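PDB 3TCS: racemase, putative from Roseobacter denitrificans, which binds magnesium and is a putative racemase of the mandelate racemase and muconate lactonizing enzyme family, perhaps with hydro-lyase activity. Local coordinates for residues Glu231-Tyr236 / Ala240-Val245; Ile28-Asn33 / Gly37-Thr42; Leu316-Leu321 / Lys330-Ser335; Phe166-Gly171 / Pro190-Glu195. All coordinates share one frame; numbering follows the deposited sequence.

Interaction 1: residues Glu231-Tyr236 / Ala240-Val245; sequences EEPCPY and AQTKQV. With MG (magnesium ion), chain J; DAL (D-alanine), chain L.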
# COMPACT_ATOMS: atom_id res chain seq x y z
N GLU B 231 21.12 6.17 -8.58
CA GLU B 231 19.74 5.88 -8.21
C GLU B 231 19.49 4.84 -7.13
O GLU B 231 20.10 3.77 -7.12
CB GLU B 231 18.96 5.49 -9.47
CG GLU B 231 17.45 5.43 -9.29
CD GLU B 231 16.73 5.32 -10.63
OE1 GLU B 231 17.27 5.84 -11.63
OE2 GLU B 231 15.62 4.75 -10.68
N GLU B 232 18.57 5.19 -6.23
CA GLU B 232 18.13 4.32 -5.13
C GLU B 232 19.28 3.57 -4.46
O GLU B 232 19.32 2.33 -4.46
CB GLU B 232 17.09 3.34 -5.66
CG GLU B 232 16.16 2.78 -4.60
CD GLU B 232 15.05 1.94 -5.21
OE1 GLU B 232 14.32 2.48 -6.08
OE2 GLU B 232 14.89 0.76 -4.83
N PRO B 233 20.24 4.30 -3.88
CA PRO B 233 21.38 3.66 -3.22
C PRO B 233 21.00 2.79 -2.03
O PRO B 233 21.59 1.72 -1.84
CB PRO B 233 22.25 4.85 -2.82
CG PRO B 233 21.25 5.94 -2.59
CD PRO B 233 20.31 5.77 -3.76
N CYS B 234 20.03 3.24 -1.24
CA CYS B 234 19.59 2.52 -0.05
C CYS B 234 18.13 2.11 -0.11
O CYS B 234 17.38 2.58 -0.97
CB CYS B 234 19.79 3.40 1.19
SG CYS B 234 21.44 4.11 1.37
N PRO B 235 17.69 1.22 0.80
CA PRO B 235 16.29 0.79 0.81
C PRO B 235 15.43 2.04 0.67
O PRO B 235 15.53 2.97 1.47
CB PRO B 235 16.15 0.11 2.17
CG PRO B 235 17.50 -0.55 2.32
CD PRO B 235 18.46 0.53 1.86
N TYR B 236 14.58 2.06 -0.35
CA TYR B 236 13.75 3.24 -0.62
C TYR B 236 12.85 3.71 0.51
O TYR B 236 12.51 4.89 0.58
CB TYR B 236 12.94 3.03 -1.90
CG TYR B 236 11.72 2.14 -1.77
CD1 TYR B 236 10.54 2.61 -1.19
CD2 TYR B 236 11.73 0.83 -2.26
CE1 TYR B 236 9.40 1.81 -1.11
CE2 TYR B 236 10.60 0.01 -2.18
CZ TYR B 236 9.44 0.51 -1.61
OH TYR B 236 8.31 -0.29 -1.55
N ALA B 240 15.91 8.53 5.64
CA ALA B 240 17.08 9.06 6.33
C ALA B 240 18.39 8.47 5.79
O ALA B 240 19.40 9.17 5.70
CB ALA B 240 16.96 8.81 7.83
N GLN B 241 18.38 7.19 5.45
CA GLN B 241 19.57 6.54 4.91
C GLN B 241 19.93 7.15 3.56
O GLN B 241 21.08 7.50 3.30
CB GLN B 241 19.32 5.04 4.73
CG GLN B 241 19.42 4.23 6.02
CD GLN B 241 19.14 2.76 5.79
OE1 GLN B 241 19.51 2.19 4.76
NE2 GLN B 241 18.48 2.13 6.76
N THR B 242 18.93 7.29 2.70
CA THR B 242 19.13 7.87 1.38
C THR B 242 19.67 9.30 1.51
O THR B 242 20.59 9.70 0.80
CB THR B 242 17.81 7.90 0.59
OG1 THR B 242 17.29 6.57 0.47
CG2 THR B 242 18.03 8.49 -0.80
N LYS B 243 19.08 10.06 2.43
CA LYS B 243 19.49 11.44 2.65
C LYS B 243 20.96 11.54 3.07
O LYS B 243 21.66 12.47 2.67
CB LYS B 243 18.60 12.09 3.71
CG LYS B 243 19.00 13.52 4.08
CD LYS B 243 18.00 14.12 5.06
CE LYS B 243 18.51 15.41 5.67
NZ LYS B 243 18.67 16.50 4.67
N GLN B 244 21.42 10.59 3.87
CA GLN B 244 22.81 10.58 4.33
C GLN B 244 23.74 10.48 3.13
O GLN B 244 24.76 11.16 3.05
CB GLN B 244 23.05 9.39 5.26
CG GLN B 244 24.34 9.49 6.05
CD GLN B 244 24.64 8.22 6.81
OE1 GLN B 244 23.74 7.58 7.37
NE2 GLN B 244 25.92 7.85 6.86
N VAL B 245 23.36 9.63 2.18
CA VAL B 245 24.14 9.43 0.97
C VAL B 245 24.13 10.71 0.13
O VAL B 245 25.17 11.19 -0.31
CB VAL B 245 23.57 8.26 0.14
CG1 VAL B 245 24.42 8.03 -1.12
CG2 VAL B 245 23.55 6.99 0.99
MG MG J . 15.22 2.78 -10.49
N DAL L . 14.68 2.87 -12.79
CA DAL L . 14.90 1.43 -12.99
CB DAL L . 14.20 0.94 -14.25
C DAL L . 14.37 0.67 -11.81
O DAL L . 14.80 0.88 -10.72
O HOH W 1 15.64 2.20 -8.51
O HOH W 2 17.55 5.10 -1.74

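Interaction 2: residues Ile28-Asn33 / Gly37-Thr42; sequences IETFTN and GFVRVT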
# COMPACT_ATOMS: atom_id res chain seq x y z
N ILE B 28 -16.60 2.07 -17.57
CA ILE B 28 -15.17 1.84 -17.43
C ILE B 28 -14.97 0.36 -17.74
O ILE B 28 -15.55 -0.50 -17.08
CB ILE B 28 -14.67 2.12 -16.00
CG1 ILE B 28 -14.92 3.58 -15.64
CG2 ILE B 28 -13.17 1.81 -15.91
CD1 ILE B 28 -14.63 3.91 -14.19
N GLU B 29 -14.16 0.09 -18.76
CA GLU B 29 -13.87 -1.28 -19.18
C GLU B 29 -12.38 -1.56 -19.12
O GLU B 29 -11.57 -0.66 -19.33
CB GLU B 29 -14.32 -1.48 -20.63
CG GLU B 29 -15.79 -1.27 -20.87
CD GLU B 29 -16.09 -1.02 -22.33
OE1 GLU B 29 -15.84 0.11 -22.81
OE2 GLU B 29 -16.56 -1.95 -23.02
N THR B 30 -12.02 -2.81 -18.83
CA THR B 30 -10.61 -3.19 -18.80
C THR B 30 -10.41 -4.41 -19.70
O THR B 30 -11.30 -5.25 -19.83
CB THR B 30 -10.14 -3.54 -17.36
OG1 THR B 30 -11.04 -4.47 -16.77
CG2 THR B 30 -10.06 -2.28 -16.50
N PHE B 31 -9.24 -4.47 -20.32
CA PHE B 31 -8.84 -5.54 -21.22
C PHE B 31 -7.45 -5.88 -20.70
O PHE B 31 -6.53 -5.09 -20.85
CB PHE B 31 -8.78 -5.00 -22.65
CG PHE B 31 -10.04 -4.31 -23.08
CD1 PHE B 31 -10.99 -4.98 -23.84
CD2 PHE B 31 -10.28 -2.99 -22.71
CE1 PHE B 31 -12.17 -4.35 -24.22
CE2 PHE B 31 -11.46 -2.35 -23.09
CZ PHE B 31 -12.41 -3.03 -23.85
N THR B 32 -7.30 -7.06 -20.10
CA THR B 32 -6.03 -7.38 -19.48
C THR B 32 -5.55 -8.82 -19.56
O THR B 32 -6.30 -9.74 -19.91
CB THR B 32 -6.13 -7.04 -17.98
OG1 THR B 32 -4.84 -7.07 -17.36
CG2 THR B 32 -7.02 -8.07 -17.28
N ASN B 33 -4.26 -9.00 -19.28
CA ASN B 33 -3.69 -10.34 -19.13
C ASN B 33 -2.89 -10.17 -17.84
O ASN B 33 -3.04 -9.14 -17.18
CB ASN B 33 -2.84 -10.83 -20.33
CG ASN B 33 -1.64 -9.95 -20.64
OD1 ASN B 33 -1.12 -9.22 -19.80
ND2 ASN B 33 -1.17 -10.06 -21.89
N GLY B 37 -2.74 -4.36 -18.54
CA GLY B 37 -4.16 -4.18 -18.76
C GLY B 37 -4.49 -2.76 -19.20
O GLY B 37 -4.00 -1.79 -18.62
N PHE B 38 -5.32 -2.64 -20.23
CA PHE B 38 -5.71 -1.33 -20.74
C PHE B 38 -7.11 -0.97 -20.27
O PHE B 38 -7.93 -1.85 -20.00
CB PHE B 38 -5.64 -1.34 -22.27
CG PHE B 38 -4.25 -1.56 -22.80
CD1 PHE B 38 -3.28 -0.58 -22.68
CD2 PHE B 38 -3.91 -2.78 -23.38
CE1 PHE B 38 -1.97 -0.80 -23.12
CE2 PHE B 38 -2.60 -3.01 -23.83
CZ PHE B 38 -1.64 -2.02 -23.70
N VAL B 39 -7.37 0.33 -20.16
CA VAL B 39 -8.65 0.81 -19.70
C VAL B 39 -9.31 1.72 -20.72
O VAL B 39 -8.66 2.57 -21.31
CB VAL B 39 -8.49 1.62 -18.39
CG1 VAL B 39 -9.86 2.07 -17.87
CG2 VAL B 39 -7.76 0.78 -17.35
N ARG B 40 -10.61 1.53 -20.94
CA ARG B 40 -11.33 2.39 -21.86
C ARG B 40 -12.46 3.02 -21.06
O ARG B 40 -13.21 2.32 -20.39
CB ARG B 40 -11.90 1.61 -23.05
CG ARG B 40 -12.72 2.50 -23.98
CD ARG B 40 -13.11 1.79 -25.28
NE ARG B 40 -14.03 0.67 -25.04
CZ ARG B 40 -14.40 -0.20 -25.98
NH1 ARG B 40 -13.93 -0.08 -27.21
NH2 ARG B 40 -15.23 -1.19 -25.68
N VAL B 41 -12.56 4.35 -21.11
CA VAL B 41 -13.64 5.03 -20.41
C VAL B 41 -14.57 5.62 -21.44
O VAL B 41 -14.14 6.00 -22.53
CB VAL B 41 -13.13 6.15 -19.47
CG1 VAL B 41 -12.27 5.55 -18.36
CG2 VAL B 41 -12.34 7.19 -20.27
N THR B 42 -15.86 5.68 -21.10
CA THR B 42 -16.87 6.22 -21.99
C THR B 42 -17.73 7.23 -21.24
O THR B 42 -18.27 6.91 -20.18
CB THR B 42 -17.80 5.11 -22.52
OG1 THR B 42 -17.02 4.07 -23.12
CG2 THR B 42 -18.78 5.67 -23.54
O HOH W 3 -15.85 2.29 -21.26

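Interaction 3: residues Leu316-Leu321 / Lys330-Ser335; sequences LFTMHL and KYLEFS. With DAL (D-alanine), chain L.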
# COMPACT_ATOMS: atom_id res chain seq x y z
N LEU B 316 5.34 6.15 -22.86
CA LEU B 316 4.68 7.19 -23.65
C LEU B 316 4.04 8.24 -22.74
O LEU B 316 4.13 9.44 -23.02
CB LEU B 316 3.59 6.57 -24.54
CG LEU B 316 2.82 7.53 -25.46
CD1 LEU B 316 3.78 8.31 -26.35
CD2 LEU B 316 1.83 6.73 -26.31
N PHE B 317 3.41 7.80 -21.66
CA PHE B 317 2.79 8.74 -20.73
C PHE B 317 3.86 9.69 -20.20
O PHE B 317 3.62 10.89 -20.04
CB PHE B 317 2.15 8.02 -19.54
CG PHE B 317 1.05 7.07 -19.91
CD1 PHE B 317 0.31 7.24 -21.08
CD2 PHE B 317 0.72 6.02 -19.06
CE1 PHE B 317 -0.76 6.39 -21.39
CE2 PHE B 317 -0.35 5.16 -19.35
CZ PHE B 317 -1.09 5.35 -20.52
N THR B 318 5.03 9.13 -19.92
CA THR B 318 6.15 9.91 -19.39
C THR B 318 6.66 10.90 -20.44
O THR B 318 7.01 12.04 -20.11
CB THR B 318 7.30 8.98 -18.95
OG1 THR B 318 6.80 8.04 -17.99
CG2 THR B 318 8.43 9.78 -18.31
N MET B 319 6.69 10.46 -21.70
CA MET B 319 7.12 11.33 -22.79
C MET B 319 6.22 12.57 -22.85
O MET B 319 6.72 13.69 -22.99
CB MET B 319 7.05 10.57 -24.12
CG MET B 319 8.19 9.57 -24.32
SD MET B 319 7.83 8.33 -25.59
CE MET B 319 7.41 9.40 -27.01
N HIS B 320 4.91 12.38 -22.74
CA HIS B 320 4.00 13.52 -22.78
C HIS B 320 4.21 14.43 -21.57
O HIS B 320 4.20 15.65 -21.70
CB HIS B 320 2.53 13.05 -22.79
CG HIS B 320 2.03 12.67 -24.15
ND1 HIS B 320 2.37 11.49 -24.77
CD2 HIS B 320 1.19 13.31 -25.00
CE1 HIS B 320 1.77 11.41 -25.94
NE2 HIS B 320 1.05 12.50 -26.11
N LEU B 321 4.40 13.82 -20.40
CA LEU B 321 4.62 14.60 -19.19
C LEU B 321 5.89 15.45 -19.31
O LEU B 321 5.88 16.64 -18.97
CB LEU B 321 4.74 13.68 -17.97
CG LEU B 321 4.92 14.41 -16.63
CD1 LEU B 321 3.61 15.08 -16.23
CD2 LEU B 321 5.35 13.43 -15.55
N LYS B 330 16.90 15.57 -17.21
CA LYS B 330 17.67 15.53 -18.45
C LYS B 330 17.23 14.57 -19.54
O LYS B 330 17.56 14.76 -20.70
CB LYS B 330 19.14 15.22 -18.13
CG LYS B 330 19.78 16.10 -17.07
CD LYS B 330 21.12 15.51 -16.65
CE LYS B 330 21.72 16.24 -15.46
NZ LYS B 330 23.03 15.66 -15.05
N TYR B 331 16.47 13.54 -19.18
CA TYR B 331 16.09 12.55 -20.17
C TYR B 331 15.01 11.57 -19.74
O TYR B 331 14.70 11.44 -18.55
CB TYR B 331 17.34 11.75 -20.58
CG TYR B 331 18.42 11.69 -19.49
CD1 TYR B 331 19.76 11.90 -19.80
CD2 TYR B 331 18.08 11.49 -18.15
CE1 TYR B 331 20.74 11.92 -18.81
CE2 TYR B 331 19.05 11.50 -17.14
CZ TYR B 331 20.38 11.72 -17.48
OH TYR B 331 21.34 11.78 -16.49
N LEU B 332 14.46 10.89 -20.73
CA LEU B 332 13.41 9.89 -20.57
C LEU B 332 14.04 8.52 -20.36
O LEU B 332 14.91 8.12 -21.14
CB LEU B 332 12.56 9.83 -21.84
CG LEU B 332 11.54 8.69 -21.96
CD1 LEU B 332 10.23 9.14 -21.32
CD2 LEU B 332 11.31 8.34 -23.43
N GLU B 333 13.63 7.79 -19.33
CA GLU B 333 14.17 6.45 -19.14
C GLU B 333 13.65 5.61 -20.30
O GLU B 333 12.45 5.61 -20.59
CB GLU B 333 13.71 5.84 -17.81
CG GLU B 333 14.09 4.37 -17.69
CD GLU B 333 13.99 3.82 -16.29
OE1 GLU B 333 13.13 4.27 -15.50
OE2 GLU B 333 14.79 2.93 -15.98
N PHE B 334 14.54 4.90 -20.98
CA PHE B 334 14.11 4.10 -22.12
C PHE B 334 14.68 2.69 -22.05
O PHE B 334 15.86 2.48 -22.30
CB PHE B 334 14.55 4.78 -23.42
CG PHE B 334 13.87 4.23 -24.64
CD1 PHE B 334 12.58 4.64 -24.98
CD2 PHE B 334 14.51 3.29 -25.44
CE1 PHE B 334 11.94 4.12 -26.11
CE2 PHE B 334 13.88 2.76 -26.57
CZ PHE B 334 12.60 3.18 -26.90
N SER B 335 13.83 1.73 -21.72
CA SER B 335 14.28 0.34 -21.63
C SER B 335 14.78 -0.16 -22.97
O SER B 335 14.14 0.04 -24.00
CB SER B 335 13.13 -0.56 -21.17
OG SER B 335 13.53 -1.92 -21.24
N DAL L . 14.68 2.87 -12.79
CA DAL L . 14.90 1.43 -12.99
CB DAL L . 14.20 0.94 -14.25
C DAL L . 14.37 0.67 -11.81
O DAL L . 14.80 0.88 -10.72

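Interaction 4: residues Phe166-Gly171 / Pro190-Glu195; sequences FKVRAG and PTMRRE. With DAL (D-alanine), chain L.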
# COMPACT_ATOMS: atom_id res chain seq x y z
N PHE B 166 23.25 6.41 -20.66
CA PHE B 166 23.05 4.99 -20.39
C PHE B 166 22.98 4.69 -18.89
O PHE B 166 23.75 5.26 -18.12
CB PHE B 166 24.22 4.19 -20.98
CG PHE B 166 24.46 4.46 -22.43
CD1 PHE B 166 23.91 3.63 -23.40
CD2 PHE B 166 25.16 5.59 -22.83
CE1 PHE B 166 24.05 3.93 -24.76
CE2 PHE B 166 25.31 5.90 -24.18
CZ PHE B 166 24.75 5.06 -25.15
N LYS B 167 22.08 3.80 -18.50
CA LYS B 167 21.96 3.41 -17.10
C LYS B 167 22.14 1.90 -16.94
O LYS B 167 21.54 1.11 -17.68
CB LYS B 167 20.61 3.83 -16.52
CG LYS B 167 20.54 3.61 -14.99
CD LYS B 167 19.33 4.29 -14.34
CE LYS B 167 18.04 3.50 -14.51
NZ LYS B 167 16.88 4.23 -13.90
N VAL B 168 22.96 1.50 -15.98
CA VAL B 168 23.20 0.09 -15.71
C VAL B 168 22.88 -0.18 -14.25
O VAL B 168 22.45 0.73 -13.53
CB VAL B 168 24.67 -0.31 -16.02
CG1 VAL B 168 24.96 -0.09 -17.50
CG2 VAL B 168 25.63 0.49 -15.16
N ARG B 169 23.09 -1.41 -13.80
CA ARG B 169 22.77 -1.79 -12.42
C ARG B 169 23.97 -2.04 -11.52
O ARG B 169 24.99 -2.58 -11.96
CB ARG B 169 21.90 -3.05 -12.43
CG ARG B 169 20.68 -2.97 -13.33
CD ARG B 169 19.61 -2.06 -12.75
NE ARG B 169 18.80 -1.44 -13.80
CZ ARG B 169 17.72 -0.71 -13.57
NH1 ARG B 169 17.29 -0.50 -12.34
NH2 ARG B 169 17.08 -0.15 -14.59
N ALA B 170 23.82 -1.67 -10.25
CA ALA B 170 24.84 -1.87 -9.24
C ALA B 170 24.25 -2.78 -8.17
O ALA B 170 23.03 -2.85 -8.01
CB ALA B 170 25.24 -0.52 -8.61
N GLY B 171 25.12 -3.48 -7.44
CA GLY B 171 24.68 -4.38 -6.39
C GLY B 171 23.65 -5.41 -6.81
O GLY B 171 23.51 -5.72 -7.99
N PRO B 190 34.07 1.24 -14.20
CA PRO B 190 35.09 1.66 -15.16
C PRO B 190 34.83 1.10 -16.56
O PRO B 190 35.15 1.75 -17.56
CB PRO B 190 36.39 1.13 -14.55
CG PRO B 190 35.94 -0.05 -13.74
CD PRO B 190 34.67 0.45 -13.11
N THR B 191 34.26 -0.10 -16.64
CA THR B 191 33.98 -0.72 -17.94
C THR B 191 33.05 0.13 -18.79
O THR B 191 33.27 0.29 -19.99
CB THR B 191 33.36 -2.13 -17.77
OG1 THR B 191 34.32 -3.02 -17.20
CG2 THR B 191 32.92 -2.69 -19.12
N MET B 192 32.00 0.68 -18.19
CA MET B 192 31.07 1.52 -18.95
C MET B 192 31.76 2.79 -19.45
O MET B 192 31.58 3.18 -20.61
CB MET B 192 29.85 1.87 -18.10
CG MET B 192 28.89 0.70 -17.91
SD MET B 192 28.31 0.04 -19.49
CE MET B 192 27.35 1.45 -20.06
N ARG B 193 32.54 3.44 -18.60
CA ARG B 193 33.21 4.66 -19.02
C ARG B 193 34.23 4.37 -20.12
O ARG B 193 34.34 5.11 -21.10
CB ARG B 193 33.91 5.34 -17.84
CG ARG B 193 34.70 6.57 -18.26
CD ARG B 193 33.81 7.56 -19.02
NE ARG B 193 32.89 8.22 -18.12
CZ ARG B 193 31.80 8.89 -18.49
NH1 ARG B 193 31.48 9.00 -19.78
NH2 ARG B 193 31.04 9.47 -17.57
N ARG B 194 34.98 3.28 -19.96
CA ARG B 194 35.98 2.91 -20.95
C ARG B 194 35.35 2.59 -22.30
O ARG B 194 35.76 3.12 -23.33
CB ARG B 194 36.77 1.68 -20.49
CG ARG B 194 37.75 1.17 -21.54
CD ARG B 194 38.46 -0.11 -21.12
NE ARG B 194 37.55 -1.24 -20.94
CZ ARG B 194 37.27 -1.80 -19.77
NH1 ARG B 194 37.83 -1.34 -18.66
NH2 ARG B 194 36.45 -2.85 -19.71
N GLU B 195 34.34 1.73 -22.28
CA GLU B 195 33.69 1.29 -23.50
C GLU B 195 32.75 2.27 -24.18
O GLU B 195 32.71 2.33 -25.41
CB GLU B 195 32.95 -0.03 -23.25
CG GLU B 195 33.86 -1.19 -22.84
CD GLU B 195 34.95 -1.46 -23.86
OE1 GLU B 195 34.65 -1.49 -25.07
OE2 GLU B 195 36.11 -1.66 -23.45
N DAL L . 14.68 2.87 -12.79
CA DAL L . 14.90 1.43 -12.99
CB DAL L . 14.20 0.94 -14.25
C DAL L . 14.37 0.67 -11.81
O DAL L . 14.80 0.88 -10.72

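Interaction 1: residues Glu231-Tyr236 / Ala240-Val245
The flat carboxamide of Gln241 meets the ring of Pro235 through its oxygen, OE1 lying 3.5 Å from Pro235 CD and also close to CB of Cys234. With CG beside its own backbone N (chi1 -79°), the extended chain of Gln241 brings OE1 across the CD edge of the proline ring. The other proline ring, that of Pro233, passes Val245 in the opposite direction, its CG 4.1 Å from Val245 CG1. Cys234, between the two prolines in sequence, turns its thiol to the helix, and SG packs on Val245 CG2 at 3.6 Å.

No direct hydrogen bond joins the segments. Instead water 2 spans them, donating to Cys234 O at 2.6 Å and hydrogen-bonded at 2.7 Å to Thr242 OG1. The carbonyl of Cys234, a buried residue of the loop, thus reaches the helix through one solvent molecule, while Ser208 OG adds a weak bond.

At the other end of the loop, Glu231 leaves the strand with an extended side chain and gives OE2 to the magnesium ion at 2.0 Å; D-alanine chelates the same ion through N and O, and Asp205, Glu257 and water 1 complete six ligands. Glu232 OE1 lies 2.8 Å from metal-bound water 1, within hydrogen-bonding distance, which places it in the second shell.

Metal ligand at the strand end, loop, then a helix packed back through Gln241, Thr242 and Val245: this is the beta-alpha unit of a TIM barrel, with the metal-site carboxylate layout of the enolase superfamily.

Interaction 2: residues Ile28-Asn33 / Gly37-Thr42
Glu29 OE1 is approached by two nitrogens of Arg40, NE at 2.9 Å and NH2 in a weak bond, and by water 3 at 2.7 Å. The second oxygen, OE2, receives Arg40 NH2 at 3.1 Å on its syn side and also bonds Tyr383 OH. The guanidinium therefore holds the carboxylate side-on, although the two planes stand 33° apart and NE comes to OE1 from above the carboxylate plane. A bend at chi3 (66°) turns the guanidinium to Glu29 on the paired strand, where the two side chains lie side by side. One guanidinium face receives the rim of Phe31, whose CZ sits 3.7 Å above the Arg40 plane, the ring nearly perpendicular to it.

Beneath lies an antiparallel hairpin of strands 25-32 and 37-43. Glu29 with Arg40 and Phe31 with Phe38 are hydrogen-bonded pairs; on the other face Ile28 and Thr30 flank Val39, while Gly37 leaves room for Thr32 OG1, 3.3 Å from Gly37 CA. A leucine in place of Arg40 would probably leave the Glu29 carboxylate without its charged mate, relying on Tyr383 and water 3. The two arginine nitrogens, with Tyr383, would probably stabilise the ionised form of the buried Glu29 carboxylate.

Interaction 3: residues Leu316-Leu321 / Lys330-Ser335
Leu332 spreads its two methyls over neighbouring residues of the helix, a beta-alpha packing of the TIM barrel in which helix 314-322 lies against strand 332-335. The tight part is the Met319 side: its CG presses on Leu332 CD2 at 3.5 Å, closer than usual for two carbons. Leu332 CD1 touches both helix residues, meeting Thr318 CG2 at 3.6 Å and Met319 CG at 3.7 Å. The threonine methyl is available because Thr318 places CG2 anti to its own N and keeps OG1 for the carbonyl of Val314 within the helix. Ala361 of strand 360-363 adds to the apolar wall around Met319 and Leu332.

Outside these three residues the segments do not touch, and no hydrogen bond crosses; before the strand the chain diverges from the helix, the loop residue Lys330 being exposed. One residue past Leu332, Glu333 turns instead into the ligand pocket. Its OE2 pairs with Lys167 and bonds Ser139 OG, and OE1 accepts from Cys308 N. A glutamine here would probably leave Lys167 without one of its carboxylate mates and unsettle the hydrogen bonds around the pocket.

Within the helix, His320 ND1 donates to Leu316 O at 3.2 Å and 165°, from above the carbonyl plane, sharing that oxygen with His320 N.

Interaction 4: residues Phe166-Gly171 / Pro190-Glu195
Met192 and Val168 slide past each other in opposite directions, the thioether lying along one branch of the valine. Two successive bends, chi2 -57° and chi3 -67°, curl the methionine so that CG, SD and CE all come to Val168 CG1, the methyl CE at 3.8 Å and the sulfur SD at 3.9 Å. The same CE also touches Phe166 CB, 4.3 Å away, while the phenylalanine ring turns off toward Arg158 of helix 147-161. Leu154 of that helix also packs on Met192.

Strand 165-169 and helix 184-196 belong to a beta-alpha-beta crossover that continues into strand 201-205, one of the repeating units of the TIM barrel. Side chains alternate along the strand: Phe166 and Val168 point to the helix, and Lys167 and Arg169 face the barrel interior. There Lys167 NZ comes 2.8 Å from the N of D-alanine and holds Glu231 in a salt bridge. Arg169 brings its guanidinium to the ligand edge-on, with D-alanine CA in its plane, and bonds the carbonyl of Ser140 through NE. On the helix, Arg194 NE donates at 2.9 Å to the anti lone pair of Glu195 OE2, which lies near the plane of the guanidinium.

Interactions 1, 3 and 4 are buried packings of helix against barrel strand or strand-end loop, and all three border the one D-alanine pocket, where Lys167 connects them. Their helix-facing side is apolar in interactions 3 and 4, and mixed, with a bridging water, in interaction 1, whereas polar and charged groups gather on the inner side. Interaction 4 and interaction 3 reach the same sheet, and their centres are 21 Å apart. Interaction 2, a hairpin of the N-terminal domain, lies across the chain's centre from interactions 1 and 4, with nearest atoms about 21 Å away. It too is largely buried, but backbone bonds and an ion pair carry it, not hydrophobic contact alone.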